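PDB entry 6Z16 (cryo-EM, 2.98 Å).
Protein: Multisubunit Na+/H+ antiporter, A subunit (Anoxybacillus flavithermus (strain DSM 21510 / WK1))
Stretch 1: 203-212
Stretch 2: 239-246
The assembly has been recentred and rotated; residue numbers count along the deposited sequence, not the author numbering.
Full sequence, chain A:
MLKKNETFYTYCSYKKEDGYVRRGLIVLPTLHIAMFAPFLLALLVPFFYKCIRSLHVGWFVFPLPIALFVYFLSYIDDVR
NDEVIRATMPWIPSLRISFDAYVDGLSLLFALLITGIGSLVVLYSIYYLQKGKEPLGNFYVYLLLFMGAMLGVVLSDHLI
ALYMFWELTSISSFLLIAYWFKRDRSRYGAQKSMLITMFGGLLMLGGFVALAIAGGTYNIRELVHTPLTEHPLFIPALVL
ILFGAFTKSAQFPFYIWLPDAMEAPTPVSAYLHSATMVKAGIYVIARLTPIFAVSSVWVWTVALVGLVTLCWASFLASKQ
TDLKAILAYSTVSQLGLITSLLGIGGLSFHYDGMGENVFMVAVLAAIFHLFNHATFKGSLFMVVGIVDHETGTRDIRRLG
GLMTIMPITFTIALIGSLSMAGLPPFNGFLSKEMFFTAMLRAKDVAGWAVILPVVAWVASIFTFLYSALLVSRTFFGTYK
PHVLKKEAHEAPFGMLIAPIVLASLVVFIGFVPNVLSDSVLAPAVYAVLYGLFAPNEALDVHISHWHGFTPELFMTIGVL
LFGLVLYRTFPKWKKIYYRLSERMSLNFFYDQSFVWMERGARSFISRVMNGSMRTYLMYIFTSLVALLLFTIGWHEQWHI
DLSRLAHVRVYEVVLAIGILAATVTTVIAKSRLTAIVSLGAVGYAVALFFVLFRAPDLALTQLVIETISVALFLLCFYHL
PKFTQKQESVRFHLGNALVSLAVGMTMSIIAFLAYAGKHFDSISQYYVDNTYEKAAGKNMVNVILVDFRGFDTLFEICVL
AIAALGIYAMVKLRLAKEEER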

# COMPACT_ATOMS: atom_id res chain seq x y z
N LEU A 203 -62.86 -40.04 -55.95
CA LEU A 203 -62.41 -40.20 -57.33
C LEU A 203 -63.19 -39.29 -58.29
O LEU A 203 -62.63 -38.84 -59.30
CB LEU A 203 -62.50 -41.66 -57.74
CG LEU A 203 -61.50 -42.50 -56.94
CD1 LEU A 203 -61.63 -43.97 -57.24
CD2 LEU A 203 -60.07 -42.04 -57.18
N MET A 204 -64.43 -38.94 -57.94
CA MET A 204 -65.18 -37.93 -58.66
C MET A 204 -64.51 -36.56 -58.59
O MET A 204 -64.46 -35.84 -59.59
CB MET A 204 -66.60 -37.85 -58.09
CG MET A 204 -67.47 -36.80 -58.73
SD MET A 204 -68.01 -37.20 -60.38
CE MET A 204 -69.42 -38.19 -59.97
N LEU A 205 -64.01 -36.20 -57.41
CA LEU A 205 -63.26 -34.95 -57.24
C LEU A 205 -62.00 -34.93 -58.10
O LEU A 205 -61.68 -33.91 -58.72
CB LEU A 205 -62.89 -34.74 -55.78
CG LEU A 205 -61.99 -33.53 -55.49
CD1 LEU A 205 -62.67 -32.23 -55.86
CD2 LEU A 205 -61.54 -33.51 -54.05
N GLY A 206 -61.28 -36.06 -58.13
CA GLY A 206 -60.10 -36.14 -58.99
C GLY A 206 -60.43 -35.97 -60.46
O GLY A 206 -59.71 -35.28 -61.20
N GLY A 207 -61.55 -36.56 -60.90
CA GLY A 207 -61.98 -36.38 -62.28
C GLY A 207 -62.41 -34.95 -62.58
O GLY A 207 -62.13 -34.44 -63.67
N PHE A 208 -63.07 -34.29 -61.63
CA PHE A 208 -63.44 -32.88 -61.78
C PHE A 208 -62.22 -31.99 -61.93
O PHE A 208 -62.21 -31.08 -62.76
CB PHE A 208 -64.26 -32.41 -60.58
CG PHE A 208 -65.68 -32.87 -60.59
CD1 PHE A 208 -66.29 -33.30 -61.75
CD2 PHE A 208 -66.41 -32.87 -59.41
CE1 PHE A 208 -67.60 -33.71 -61.74
CE2 PHE A 208 -67.72 -33.28 -59.40
CZ PHE A 208 -68.32 -33.70 -60.56
N VAL A 209 -61.19 -32.25 -61.13
CA VAL A 209 -59.97 -31.45 -61.19
C VAL A 209 -59.25 -31.67 -62.52
O VAL A 209 -58.77 -30.71 -63.15
CB VAL A 209 -59.08 -31.77 -59.98
CG1 VAL A 209 -57.76 -31.11 -60.12
CG2 VAL A 209 -59.74 -31.28 -58.72
N ALA A 210 -59.19 -32.92 -62.98
CA ALA A 210 -58.56 -33.22 -64.27
C ALA A 210 -59.32 -32.56 -65.42
O ALA A 210 -58.71 -32.05 -66.36
CB ALA A 210 -58.48 -34.73 -64.47
N LEU A 211 -60.65 -32.54 -65.35
CA LEU A 211 -61.46 -31.88 -66.37
C LEU A 211 -61.27 -30.37 -66.33
O LEU A 211 -61.22 -29.72 -67.38
CB LEU A 211 -62.93 -32.25 -66.20
CG LEU A 211 -63.93 -31.63 -67.16
CD1 LEU A 211 -63.64 -32.02 -68.59
CD2 LEU A 211 -65.34 -32.04 -66.78
N ALA A 212 -61.14 -29.80 -65.14
CA ALA A 212 -60.94 -28.36 -65.02
C ALA A 212 -59.54 -27.93 -65.44
O ALA A 212 -59.33 -26.75 -65.70
CB ALA A 212 -61.20 -27.91 -63.58
N VAL A 239 -62.65 -41.46 -66.90
CA VAL A 239 -62.73 -42.68 -66.10
C VAL A 239 -63.02 -42.37 -64.64
O VAL A 239 -63.82 -43.05 -63.99
CB VAL A 239 -61.44 -43.51 -66.28
CG1 VAL A 239 -61.43 -44.72 -65.36
CG2 VAL A 239 -61.32 -43.97 -67.71
N LEU A 240 -62.45 -41.28 -64.10
CA LEU A 240 -62.66 -40.98 -62.68
C LEU A 240 -64.05 -40.42 -62.41
O LEU A 240 -64.71 -40.83 -61.44
CB LEU A 240 -61.57 -40.03 -62.18
CG LEU A 240 -60.17 -40.63 -62.03
CD1 LEU A 240 -59.16 -39.56 -61.70
CD2 LEU A 240 -60.17 -41.70 -60.97
N ILE A 241 -64.52 -39.48 -63.25
CA ILE A 241 -65.89 -38.97 -63.15
C ILE A 241 -66.90 -40.10 -63.32
O ILE A 241 -67.86 -40.21 -62.56
CB ILE A 241 -66.13 -37.86 -64.20
CG1 ILE A 241 -65.39 -36.58 -63.84
CG2 ILE A 241 -67.61 -37.56 -64.37
CD1 ILE A 241 -65.43 -35.55 -64.95
N LEU A 242 -66.64 -40.98 -64.29
CA LEU A 242 -67.55 -42.08 -64.57
C LEU A 242 -67.55 -43.10 -63.44
O LEU A 242 -68.60 -43.67 -63.12
CB LEU A 242 -67.12 -42.70 -65.89
CG LEU A 242 -68.08 -43.60 -66.61
CD1 LEU A 242 -69.31 -42.79 -66.81
CD2 LEU A 242 -67.48 -43.99 -67.93
N PHE A 243 -66.41 -43.26 -62.79
CA PHE A 243 -66.29 -44.16 -61.64
C PHE A 243 -67.10 -43.65 -60.46
O PHE A 243 -67.83 -44.41 -59.82
CB PHE A 243 -64.81 -44.25 -61.27
CG PHE A 243 -64.48 -45.39 -60.38
CD1 PHE A 243 -64.16 -46.64 -60.91
CD2 PHE A 243 -64.50 -45.24 -59.01
CE1 PHE A 243 -63.85 -47.69 -60.09
CE2 PHE A 243 -64.21 -46.28 -58.19
CZ PHE A 243 -63.87 -47.51 -58.73
N GLY A 244 -67.01 -42.35 -60.18
CA GLY A 244 -67.78 -41.79 -59.08
C GLY A 244 -69.27 -41.77 -59.34
O GLY A 244 -70.07 -42.02 -58.43
N ALA A 245 -69.66 -41.49 -60.58
CA ALA A 245 -71.07 -41.49 -60.95
C ALA A 245 -71.66 -42.89 -60.92
O ALA A 245 -72.83 -43.06 -60.59
CB ALA A 245 -71.26 -40.86 -62.32
N PHE A 246 -70.86 -43.91 -61.26
CA PHE A 246 -71.35 -45.28 -61.11
C PHE A 246 -71.38 -45.70 -59.66
O PHE A 246 -72.15 -46.59 -59.29
CB PHE A 246 -70.47 -46.25 -61.89
CG PHE A 246 -70.60 -46.14 -63.38
CD1 PHE A 246 -71.68 -45.49 -63.96
CD2 PHE A 246 -69.63 -46.68 -64.19
CE1 PHE A 246 -71.78 -45.39 -65.32
CE2 PHE A 246 -69.73 -46.59 -65.56
CZ PHE A 246 -70.81 -45.94 -66.12

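The two helices run roughly antiparallel, with 148° between their N-to-C directions, and their axes approach to 7.1 Å. No hydrogen bond crosses between them: the backbone hydrogen bonds found within the stretches each stay inside one helix, as in G207 N to L203 O at 3.0 Å, so the contact rests on packing, which buries 478 Å² summed over both sides.

L203 points toward the partner helix. In its m, t rotamer it places CD2 3.8 Å from L240 CD2 and CD1 3.6 Å from F243 CE2, meeting that ring obliquely, while its carbonyl O lies 3.3 Å from L240 CB. M204 leaves its helix sideways, but chi angles of 178°, 73° and 84° fold its end back across the partner: CE lies 3.4 Å from A245 N and 3.6 Å from both I241 O and G244 C, and SD is 4.0 Å from I241 CG2. The unbranched, flexible thioether suits this course over backbone. The lack of a side chain at G244 lets the helices come close at M204: an ideal CB on G244 would lie 2.7 Å from M204 CB, a clash.

L205 points away and makes no contact. At G206 the backbone C meets L240 CD1 at 4.0 Å. G207 is the counterpart of G244: an ideal CB on G207 would come within 2.6 Å of I241 N, and its absence lets G207 CA approach L240 CB to 3.7 Å and L240 CA to 4.7 Å.

Beyond it, I241, the most covered residue at 92 Å², fits as a knob among M204, G207, F208 and L211. Its CG1 lies 3.6 Å from G207 C and 4.0 Å from F208 CD1, the F208 ring being approached obliquely. A210, though directed toward the partner, makes no contact. L211 closes the pocket, its CD2 4.0 Å from I241 CD1. Apolar leucine, isoleucine and phenylalanine side chains suit a contact without polar partners.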